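Local structure of proteasome protein (Corynebacterium glutamicum ATCC 13032, 2P90) at the interface of chains A and B. The protein is of unknown function but belongs to the PAC2 family, whose members are in several cases linked to proteasome assembly. Coordinates in Å, arbitrary orientation; residue numbers count along the deposited sequence, not the author numbering. Chains: chain A/B, Hypothetical protein Cgl1923.

All three contacts draw on residues 64 to 83 of chain A, which lie against chain B. Contacts 2 and 3 are neighbours, their C-alpha centres about 9 Å apart, and they share B:Trp116 at the start of helix 116-129. Between C-alpha centres, contact 1 lies about 14 Å from contact 2 and about 18 Å from contact 3. Helix 179-189 of chain B touches chain A in contacts 1 and 3 and supports contact 2 indirectly; helix 69-72 of chain A serves contacts 2 and 3. The joint is not an exact two-fold; the deposited assembly holds three copies, although the structure alone does not prove that the trimer is biological.

Contact 1: the interface of chains A and B. Residues chain A 78, 81-83; chain B 156-157, 181, 184-185.
Two aliphatic side chains of chain A, A:Ile78 and A:Val83, lie over the same face of the B:His156 imidazole. A:Ile78 crosses the histidine at about a right angle and sets its CD1 methyl towards the CD2-NE2 side of the ring, with CD1 4.1 Å from B:His156 CD2. A:Val83 crosses at a slant and brings CG2 over that same face, towards the ND1-CE1 edge, 4.0 Å from B:His156 CE1. The ring gets there because B:His156 CG sits between its own backbone N and carbonyl carbon (chi1 59°). One methyl of A:Val83 faces helix 179-189, and the other lies where this helix and strand 153-157 meet. With CG1 anti to the backbone N (chi1 -180°), that methyl lies 3.9 Å from CG of B:Lys185, on the aliphatic part of the lysine chain, while CG2 also touches a methyl of B:Leu181, CD2, at 4.0 Å. This is a small, largely apolar patch of an interface between two copies of a PAC2-family protein. At its edge the backbones meet in a hydrogen bond: the N-H of B:Gly157 gives to the carbonyl O of A:Asn81, N to O 2.8 Å.

Contact 2: the interface of chains A and B. Residues chain A 70, 73; chain B 34-35, 111, 116, 176-179.
A:Arg73 and B:Pro176 meet carbon to carbon, CB to CB, 3.9 Å apart, at the root of the arginine side chain. B:Tyr35 approaches the guanidinium of that arginine with its ring tilted 41° from it, setting CD1 over one face, 3.4 Å from A:Arg73 CZ. A:Arg70 CG meets the rim of the B:Trp116 indole at CZ2, 4.0 Å away. The A:Arg73 chain, bent at chi2 and chi3, turns its guanidinium edge towards the polar groups of B:Gly177 and B:Glu111 in this PAC2-family subunit interface. There NE gives a nearly straight hydrogen bond to the carbonyl O of B:Gly177, 2.8 Å away, and NH2 turns to the same oxygen. The outer edge meets B:Glu111 tip to tip, with planes 27° apart. Carboxylate OE1 takes three donors: A:Arg73 NH1 at 2.9 Å, A:Arg73 NH2, and A:Arg70 NE, a salt bridge made from the anti side and well out of the carboxylate plane. The NH2 to OE2 spacing is doubtfully short. The backbone N of B:Ala179 gives to the anti lone pair of B:Glu111 OE2 at 3.0 Å, helping to fix its rotation. Farther out, A:Arg70 NH2 reaches the carbonyl O of B:Gly34, 3.0 Å away.

Contact 3: the interface of chains A and B. Residues chain A 64, 69; chain B 114-118, 182.
A:Tyr69 and B:Trp116 stack where two PAC2-family chains meet, their side chains sliding past each other in opposite directions. The phenol ring lies against the five-membered ring of the indole, with planes 15° apart and centroids 4.6 Å apart. Each CB sits over the partner's aromatic face: B:Trp116 CB is 3.9 Å from the centroid of the A:Tyr69 ring, and A:Tyr69 CB rests on the indole. A:Tyr69 CG, anti to the carbonyl carbon (chi1 -71°), directs the phenol over B:Trp116 CB. Next to the stack, the carboxylate of A:Asp64 receives two backbone N-H groups from the first turn of helix 116-129, on the syn lone pairs of its oxygens: B:Gly117 N to OD1 at 3.2 Å and B:Asp118 N to OD2 at 2.8 Å. This N-cap-like arrangement, supplied by the other chain, could favour a charged carboxylate, though the nearby carboxylate of B:Asp118 may work against it. The A:Tyr69 hydroxyl, OH, meets A:Asp64 OD1 at 2.7 Å from the anti side, tilted out of the carboxylate plane. Farther out, the B:Arg115 guanidinium lies with one face under the carbonyl O of A:Asp64 and makes a same-chain salt bridge to B:Asp118. Water 1 lies 2.6 Å from that carbonyl O of A:Asp64 and links it to the backbone N of B:Arg115.

Contact 1: the interface of chains A and B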
ATOM      1  N   ILE A  78       3.985  -6.384 -23.517  1.00 54.83           N
ATOM      2  CA  ILE A  78       3.085  -6.681 -24.638  1.00 56.76           C
ATOM      3  C   ILE A  78       3.817  -6.417 -25.979  1.00 58.57           C
ATOM      4  O   ILE A  78       4.308  -5.300 -26.220  1.00 58.26           O
ATOM      5  CB  ILE A  78       1.796  -5.813 -24.610  1.00 56.41           C
ATOM      6  CG1 ILE A  78       0.914  -6.168 -23.400  1.00 54.93           C
ATOM      7  CG2 ILE A  78       1.015  -5.965 -25.946  1.00 55.71           C
ATOM      8  CD1 ILE A  78       0.074  -5.004 -22.881  1.00 50.35           C
ATOM      9  N   ASN A  81       0.797  -7.622 -30.433  1.00 64.59           N
ATOM     10  CA  ASN A  81      -0.515  -7.632 -29.759  1.00 64.57           C
ATOM     11  C   ASN A  81      -0.808  -8.887 -28.920  1.00 63.88           C
ATOM     12  O   ASN A  81      -1.889  -9.472 -28.971  1.00 63.30           O
ATOM     13  CB  ASN A  81      -1.636  -7.273 -30.745  1.00 65.10           C
ATOM     14  CG  ASN A  81      -1.461  -5.873 -31.318  1.00 66.83           C
ATOM     15  OD1 ASN A  81      -0.637  -5.666 -32.206  1.00 69.26           O
ATOM     16  ND2 ASN A  81      -2.219  -4.897 -30.795  1.00 68.02           N
ATOM     17  N   GLU A  82       0.193  -9.279 -28.138  1.00 63.39           N
ATOM     18  CA  GLU A  82       0.079 -10.415 -27.244  1.00 63.07           C
ATOM     19  C   GLU A  82       0.807 -10.115 -25.932  1.00 61.86           C
ATOM     20  O   GLU A  82       1.797  -9.368 -25.906  1.00 61.62           O
ATOM     21  CB  GLU A  82       0.689 -11.642 -27.910  1.00 63.64           C
ATOM     22  CG  GLU A  82       0.227 -12.980 -27.342  1.00 67.27           C
ATOM     23  CD  GLU A  82      -1.018 -13.545 -28.037  1.00 71.47           C
ATOM     24  OE1 GLU A  82      -1.175 -13.352 -29.274  1.00 73.26           O
ATOM     25  OE2 GLU A  82      -1.828 -14.210 -27.347  1.00 71.84           O
ATOM     26  N   VAL A  83       0.322 -10.687 -24.837  1.00 60.63           N
ATOM     27  CA  VAL A  83       1.072 -10.604 -23.585  1.00 59.35           C
ATOM     28  C   VAL A  83       2.191 -11.644 -23.673  1.00 58.64           C
ATOM     29  O   VAL A  83       1.923 -12.848 -23.717  1.00 58.34           O
ATOM     30  CB  VAL A  83       0.186 -10.824 -22.301  1.00 58.95           C
ATOM     31  CG1 VAL A  83       1.047 -10.717 -21.075  1.00 59.15           C
ATOM     32  CG2 VAL A  83      -0.960  -9.821 -22.220  1.00 56.57           C
TER
ATOM     33  N   HIS B 156      -5.369  -6.646 -27.631  1.00 48.53           N
ATOM     34  CA  HIS B 156      -4.304  -7.636 -27.581  1.00 48.24           C
ATOM     35  C   HIS B 156      -4.863  -8.963 -27.103  1.00 48.11           C
ATOM     36  O   HIS B 156      -5.921  -9.014 -26.482  1.00 48.25           O
ATOM     37  CB  HIS B 156      -3.107  -7.171 -26.742  1.00 48.63           C
ATOM     38  CG  HIS B 156      -3.436  -6.854 -25.313  1.00 50.18           C
ATOM     39  ND1 HIS B 156      -3.664  -7.829 -24.361  1.00 51.52           N
ATOM     40  CD2 HIS B 156      -3.547  -5.666 -24.670  1.00 49.50           C
ATOM     41  CE1 HIS B 156      -3.929  -7.249 -23.201  1.00 51.79           C
ATOM     42  NE2 HIS B 156      -3.877  -5.937 -23.368  1.00 50.93           N
ATOM     43  N   GLY B 157      -4.156 -10.042 -27.395  1.00 48.19           N
ATOM     44  CA  GLY B 157      -4.650 -11.370 -27.088  1.00 49.48           C
ATOM     45  C   GLY B 157      -4.674 -12.278 -28.320  1.00 50.94           C
ATOM     46  O   GLY B 157      -3.995 -12.004 -29.319  1.00 50.44           O
ATOM     47  N   LEU B 181      -3.817  -8.622 -16.387  1.00 41.07           N
ATOM     48  CA  LEU B 181      -2.729  -8.990 -17.308  1.00 41.92           C
ATOM     49  C   LEU B 181      -2.121 -10.349 -16.936  1.00 42.61           C
ATOM     50  O   LEU B 181      -1.906 -11.203 -17.811  1.00 43.63           O
ATOM     51  CB  LEU B 181      -1.653  -7.910 -17.365  1.00 41.51           C
ATOM     52  CG  LEU B 181      -2.083  -6.651 -18.139  1.00 42.24           C
ATOM     53  CD1 LEU B 181      -1.230  -5.473 -17.807  1.00 40.05           C
ATOM     54  CD2 LEU B 181      -2.079  -6.901 -19.665  1.00 38.69           C
ATOM     55  N   GLU B 184      -4.619 -12.876 -18.049  1.00 45.40           N
ATOM     56  CA  GLU B 184      -4.492 -12.994 -19.504  1.00 48.16           C
ATOM     57  C   GLU B 184      -3.368 -13.935 -19.858  1.00 49.04           C
ATOM     58  O   GLU B 184      -3.597 -14.884 -20.586  1.00 50.17           O
ATOM     59  CB  GLU B 184      -4.226 -11.646 -20.178  1.00 48.18           C
ATOM     60  CG  GLU B 184      -5.429 -10.748 -20.243  1.00 49.01           C
ATOM     61  CD  GLU B 184      -5.211  -9.638 -21.221  1.00 53.17           C
ATOM     62  OE1 GLU B 184      -4.972  -9.964 -22.421  1.00 59.66           O
ATOM     63  OE2 GLU B 184      -5.299  -8.458 -20.823  1.00 49.87           O
ATOM     64  N   LYS B 185      -2.171 -13.685 -19.326  1.00 49.97           N
ATOM     65  CA  LYS B 185      -1.032 -14.547 -19.588  1.00 50.48           C
ATOM     66  C   LYS B 185      -1.277 -16.004 -19.193  1.00 50.70           C
ATOM     67  O   LYS B 185      -0.846 -16.903 -19.893  1.00 51.24           O
ATOM     68  CB  LYS B 185       0.240 -14.004 -18.939  1.00 50.92           C
ATOM     69  CG  LYS B 185       1.488 -14.354 -19.747  1.00 52.72           C
ATOM     70  CD  LYS B 185       2.771 -14.003 -19.023  1.00 56.17           C
ATOM     71  CE  LYS B 185       3.949 -14.789 -19.615  1.00 56.02           C
ATOM     72  NZ  LYS B 185       3.722 -16.271 -19.585  1.00 57.65           N
TER

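Contact 2: the interface of chains A and B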
ATOM      1  N   ARG A  70      -0.451  -4.641  -6.192  1.00 37.71           N
ATOM      2  CA  ARG A  70      -0.874  -3.300  -6.644  1.00 37.85           C
ATOM      3  C   ARG A  70       0.145  -2.290  -6.230  1.00 38.49           C
ATOM      4  O   ARG A  70       0.259  -1.260  -6.884  1.00 38.40           O
ATOM      5  CB  ARG A  70      -2.267  -2.902  -6.137  1.00 38.16           C
ATOM      6  CG  ARG A  70      -3.384  -3.616  -6.935  1.00 38.04           C
ATOM      7  CD  ARG A  70      -4.796  -3.221  -6.539  1.00 36.81           C
ATOM      8  NE  ARG A  70      -5.141  -1.917  -7.070  1.00 36.49           N
ATOM      9  CZ  ARG A  70      -5.169  -0.784  -6.364  1.00 37.38           C
ATOM     10  NH1 ARG A  70      -4.903  -0.790  -5.072  1.00 37.25           N
ATOM     11  NH2 ARG A  70      -5.471   0.367  -6.959  1.00 32.21           N
ATOM     12  N   ARG A  73       3.343  -3.845  -8.890  1.00 41.40           N
ATOM     13  CA  ARG A  73       2.909  -3.900 -10.319  1.00 41.79           C
ATOM     14  C   ARG A  73       4.079  -4.418 -11.204  1.00 42.21           C
ATOM     15  O   ARG A  73       4.670  -3.657 -11.982  1.00 40.66           O
ATOM     16  CB  ARG A  73       2.278  -2.570 -10.846  1.00 41.37           C
ATOM     17  CG  ARG A  73       1.309  -1.809  -9.912  1.00 43.29           C
ATOM     18  CD  ARG A  73       0.147  -0.995 -10.569  1.00 40.98           C
ATOM     19  NE  ARG A  73      -0.781  -2.009 -11.000  1.00 43.21           N
ATOM     20  CZ  ARG A  73      -2.050  -2.178 -10.652  1.00 37.70           C
ATOM     21  NH1 ARG A  73      -2.737  -1.310  -9.936  1.00 32.96           N
ATOM     22  NH2 ARG A  73      -2.646  -3.263 -11.129  1.00 39.15           N
TER
ATOM     23  N   GLY B  34      -9.189  -0.155 -10.449  1.00 39.92           N
ATOM     24  CA  GLY B  34      -7.979   0.064  -9.672  1.00 39.95           C
ATOM     25  C   GLY B  34      -6.686   0.116 -10.461  1.00 39.89           C
ATOM     26  O   GLY B  34      -5.622   0.475  -9.924  1.00 40.53           O
ATOM     27  N   TYR B  35      -6.774  -0.207 -11.743  1.00 39.45           N
ATOM     28  CA  TYR B  35      -5.600  -0.256 -12.597  1.00 39.31           C
ATOM     29  C   TYR B  35      -5.636   0.758 -13.735  1.00 39.93           C
ATOM     30  O   TYR B  35      -4.803   1.677 -13.776  1.00 41.17           O
ATOM     31  CB  TYR B  35      -5.401  -1.676 -13.142  1.00 38.58           C
ATOM     32  CG  TYR B  35      -4.281  -1.761 -14.133  1.00 38.51           C
ATOM     33  CD1 TYR B  35      -2.975  -1.353 -13.779  1.00 36.98           C
ATOM     34  CD2 TYR B  35      -4.504  -2.208 -15.429  1.00 35.21           C
ATOM     35  CE1 TYR B  35      -1.922  -1.423 -14.672  1.00 35.61           C
ATOM     36  CE2 TYR B  35      -3.440  -2.264 -16.359  1.00 35.72           C
ATOM     37  CZ  TYR B  35      -2.159  -1.881 -15.962  1.00 37.38           C
ATOM     38  OH  TYR B  35      -1.105  -1.943 -16.854  1.00 39.03           O
ATOM     39  N   GLU B 111      -9.862  -4.492  -8.477  1.00 34.87           N
ATOM     40  CA  GLU B 111      -8.658  -5.278  -8.765  1.00 34.87           C
ATOM     41  C   GLU B 111      -8.065  -5.701  -7.409  1.00 36.19           C
ATOM     42  O   GLU B 111      -7.837  -4.836  -6.577  1.00 36.23           O
ATOM     43  CB  GLU B 111      -7.619  -4.433  -9.523  1.00 34.47           C
ATOM     44  CG  GLU B 111      -6.252  -5.091  -9.610  1.00 33.52           C
ATOM     45  CD  GLU B 111      -5.192  -4.260 -10.304  1.00 35.02           C
ATOM     46  OE1 GLU B 111      -5.039  -3.047  -9.992  1.00 32.37           O
ATOM     47  OE2 GLU B 111      -4.484  -4.847 -11.164  1.00 35.51           O
ATOM     48  N   TRP B 116      -2.190 -12.266  -6.491  1.00 35.32           N
ATOM     49  CA  TRP B 116      -2.469 -12.345  -7.927  1.00 35.34           C
ATOM     50  C   TRP B 116      -2.360 -13.787  -8.524  1.00 35.81           C
ATOM     51  O   TRP B 116      -3.162 -14.143  -9.376  1.00 35.65           O
ATOM     52  CB  TRP B 116      -1.608 -11.361  -8.701  1.00 34.29           C
ATOM     53  CG  TRP B 116      -2.034  -9.905  -8.577  1.00 34.50           C
ATOM     54  CD1 TRP B 116      -3.044  -9.365  -7.771  1.00 33.78           C
ATOM     55  CD2 TRP B 116      -1.442  -8.807  -9.249  1.00 32.09           C
ATOM     56  NE1 TRP B 116      -3.094  -7.995  -7.928  1.00 32.91           N
ATOM     57  CE2 TRP B 116      -2.124  -7.628  -8.824  1.00 33.20           C
ATOM     58  CE3 TRP B 116      -0.384  -8.688 -10.156  1.00 32.34           C
ATOM     59  CZ2 TRP B 116      -1.786  -6.361  -9.302  1.00 33.43           C
ATOM     60  CZ3 TRP B 116      -0.034  -7.410 -10.616  1.00 32.04           C
ATOM     61  CH2 TRP B 116      -0.731  -6.278 -10.190  1.00 33.70           C
ATOM     62  N   PRO B 176       3.019  -1.279 -16.441  1.00 47.28           N
ATOM     63  CA  PRO B 176       2.990  -1.841 -15.087  1.00 45.87           C
ATOM     64  C   PRO B 176       1.993  -3.032 -15.033  1.00 45.21           C
ATOM     65  O   PRO B 176       0.945  -3.033 -15.718  1.00 45.12           O
ATOM     66  CB  PRO B 176       2.582  -0.644 -14.204  1.00 45.55           C
ATOM     67  CG  PRO B 176       2.887   0.642 -15.083  1.00 46.62           C
ATOM     68  CD  PRO B 176       2.538   0.120 -16.486  1.00 46.72           C
ATOM     69  N   GLY B 177       2.349  -4.055 -14.273  1.00 43.06           N
ATOM     70  CA  GLY B 177       1.528  -5.231 -14.201  1.00 41.89           C
ATOM     71  C   GLY B 177       0.194  -5.015 -13.523  1.00 41.13           C
ATOM     72  O   GLY B 177       0.009  -4.062 -12.739  1.00 40.03           O
ATOM     73  N   SER B 178      -0.750  -5.890 -13.867  1.00 40.58           N
ATOM     74  CA  SER B 178      -2.024  -5.909 -13.196  1.00 40.69           C
ATOM     75  C   SER B 178      -2.530  -7.334 -13.021  1.00 40.36           C
ATOM     76  O   SER B 178      -1.987  -8.274 -13.586  1.00 40.41           O
ATOM     77  CB  SER B 178      -3.036  -5.041 -13.926  1.00 41.12           C
ATOM     78  OG  SER B 178      -3.604  -5.729 -15.011  1.00 41.90           O
ATOM     79  N   ALA B 179      -3.543  -7.487 -12.185  1.00 40.39           N
ATOM     80  CA  ALA B 179      -4.113  -8.775 -11.925  1.00 40.36           C
ATOM     81  C   ALA B 179      -4.747  -9.318 -13.183  1.00 40.83           C
ATOM     82  O   ALA B 179      -4.647 -10.519 -13.457  1.00 41.84           O
ATOM     83  CB  ALA B 179      -5.151  -8.674 -10.809  1.00 40.58           C
TER

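Contact 3: the interface of chains A and B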
ATOM      1  N   ASP A  64       2.818 -14.588  -3.242  1.00 35.65           N
ATOM      2  CA  ASP A  64       1.450 -14.482  -2.756  1.00 35.24           C
ATOM      3  C   ASP A  64       1.320 -14.285  -1.239  1.00 34.91           C
ATOM      4  O   ASP A  64       0.372 -13.626  -0.761  1.00 34.04           O
ATOM      5  CB  ASP A  64       0.629 -15.706  -3.211  1.00 34.98           C
ATOM      6  CG  ASP A  64       0.044 -15.529  -4.638  1.00 38.19           C
ATOM      7  OD1 ASP A  64       0.373 -14.539  -5.382  1.00 39.21           O
ATOM      8  OD2 ASP A  64      -0.793 -16.374  -4.990  1.00 42.54           O
ATOM      9  N   TYR A  69       0.803  -6.681  -4.616  1.00 37.86           N
ATOM     10  CA  TYR A  69       1.064  -6.560  -6.042  1.00 37.49           C
ATOM     11  C   TYR A  69       0.653  -5.221  -6.655  1.00 37.07           C
ATOM     12  O   TYR A  69       1.335  -4.723  -7.531  1.00 36.59           O
ATOM     13  CB  TYR A  69       0.366  -7.684  -6.781  1.00 37.55           C
ATOM     14  CG  TYR A  69       0.940  -9.074  -6.592  1.00 36.09           C
ATOM     15  CD1 TYR A  69       1.937  -9.557  -7.443  1.00 34.57           C
ATOM     16  CD2 TYR A  69       0.432  -9.925  -5.609  1.00 33.42           C
ATOM     17  CE1 TYR A  69       2.444 -10.880  -7.306  1.00 34.48           C
ATOM     18  CE2 TYR A  69       0.941 -11.209  -5.447  1.00 35.88           C
ATOM     19  CZ  TYR A  69       1.922 -11.688  -6.311  1.00 35.57           C
ATOM     20  OH  TYR A  69       2.388 -12.966  -6.150  1.00 38.36           O
TER
ATOM     21  N   LEU B 114      -3.776  -8.169  -3.422  1.00 35.95           N
ATOM     22  CA  LEU B 114      -2.982  -9.299  -2.956  1.00 35.26           C
ATOM     23  C   LEU B 114      -3.263 -10.587  -3.733  1.00 36.59           C
ATOM     24  O   LEU B 114      -4.326 -10.741  -4.371  1.00 35.07           O
ATOM     25  CB  LEU B 114      -3.268  -9.540  -1.448  1.00 34.92           C
ATOM     26  CG  LEU B 114      -3.379  -8.307  -0.503  1.00 33.11           C
ATOM     27  CD1 LEU B 114      -3.844  -8.703   0.862  1.00 31.69           C
ATOM     28  CD2 LEU B 114      -2.069  -7.476  -0.408  1.00 29.99           C
ATOM     29  N   ARG B 115      -2.307 -11.520  -3.635  1.00 37.22           N
ATOM     30  CA  ARG B 115      -2.487 -12.890  -4.113  1.00 38.25           C
ATOM     31  C   ARG B 115      -2.866 -13.017  -5.617  1.00 37.54           C
ATOM     32  O   ARG B 115      -3.771 -13.826  -5.961  1.00 37.85           O
ATOM     33  CB  ARG B 115      -3.563 -13.603  -3.281  1.00 38.33           C
ATOM     34  CG  ARG B 115      -3.240 -13.812  -1.798  1.00 39.55           C
ATOM     35  CD  ARG B 115      -3.736 -15.219  -1.388  1.00 42.54           C
ATOM     36  NE  ARG B 115      -3.084 -15.548  -0.169  1.00 44.98           N
ATOM     37  CZ  ARG B 115      -2.110 -16.416   0.010  1.00 43.20           C
ATOM     38  NH1 ARG B 115      -1.669 -17.224  -0.922  1.00 42.38           N
ATOM     39  NH2 ARG B 115      -1.583 -16.455   1.195  1.00 48.07           N
ATOM     40  N   TRP B 116      -2.190 -12.266  -6.491  1.00 35.32           N
ATOM     41  CA  TRP B 116      -2.469 -12.345  -7.927  1.00 35.34           C
ATOM     42  C   TRP B 116      -2.360 -13.787  -8.524  1.00 35.81           C
ATOM     43  O   TRP B 116      -3.162 -14.143  -9.376  1.00 35.65           O
ATOM     44  CB  TRP B 116      -1.608 -11.361  -8.701  1.00 34.29           C
ATOM     45  CG  TRP B 116      -2.034  -9.905  -8.577  1.00 34.50           C
ATOM     46  CD1 TRP B 116      -3.044  -9.365  -7.771  1.00 33.78           C
ATOM     47  CD2 TRP B 116      -1.442  -8.807  -9.249  1.00 32.09           C
ATOM     48  NE1 TRP B 116      -3.094  -7.995  -7.928  1.00 32.91           N
ATOM     49  CE2 TRP B 116      -2.124  -7.628  -8.824  1.00 33.20           C
ATOM     50  CE3 TRP B 116      -0.384  -8.688 -10.156  1.00 32.34           C
ATOM     51  CZ2 TRP B 116      -1.786  -6.361  -9.302  1.00 33.43           C
ATOM     52  CZ3 TRP B 116      -0.034  -7.410 -10.616  1.00 32.04           C
ATOM     53  CH2 TRP B 116      -0.731  -6.278 -10.190  1.00 33.70           C
ATOM     54  N   GLY B 117      -1.404 -14.596  -8.031  1.00 35.65           N
ATOM     55  CA  GLY B 117      -1.257 -16.000  -8.376  1.00 35.46           C
ATOM     56  C   GLY B 117      -2.467 -16.850  -8.032  1.00 36.61           C
ATOM     57  O   GLY B 117      -3.052 -17.457  -8.910  1.00 35.74           O
ATOM     58  N   ASP B 118      -2.856 -16.903  -6.754  1.00 37.32           N
ATOM     59  CA  ASP B 118      -4.064 -17.628  -6.366  1.00 38.59           C
ATOM     60  C   ASP B 118      -5.310 -17.074  -7.050  1.00 38.90           C
ATOM     61  O   ASP B 118      -6.190 -17.835  -7.424  1.00 39.74           O
ATOM     62  CB  ASP B 118      -4.264 -17.631  -4.854  1.00 39.10           C
ATOM     63  CG  ASP B 118      -3.100 -18.309  -4.088  1.00 42.66           C
ATOM     64  OD1 ASP B 118      -2.379 -19.144  -4.667  1.00 46.08           O
ATOM     65  OD2 ASP B 118      -2.905 -17.995  -2.892  1.00 45.70           O
ATOM     66  N   MET B 182      -1.921 -10.580 -15.635  1.00 42.73           N
ATOM     67  CA  MET B 182      -1.482 -11.893 -15.147  1.00 41.50           C
ATOM     68  C   MET B 182      -2.503 -12.955 -15.568  1.00 42.38           C
ATOM     69  O   MET B 182      -2.132 -14.057 -15.981  1.00 43.38           O
ATOM     70  CB  MET B 182      -1.295 -11.909 -13.605  1.00 40.56           C
ATOM     71  CG  MET B 182      -0.691 -13.246 -13.092  1.00 40.41           C
ATOM     72  SD  MET B 182      -0.246 -13.484 -11.343  1.00 37.18           S
ATOM     73  CE  MET B 182       1.118 -12.351 -11.218  1.00 35.91           C
TER
HETATM   74  O   HOH W   1      -0.057 -11.232  -1.612  1.00 39.89           O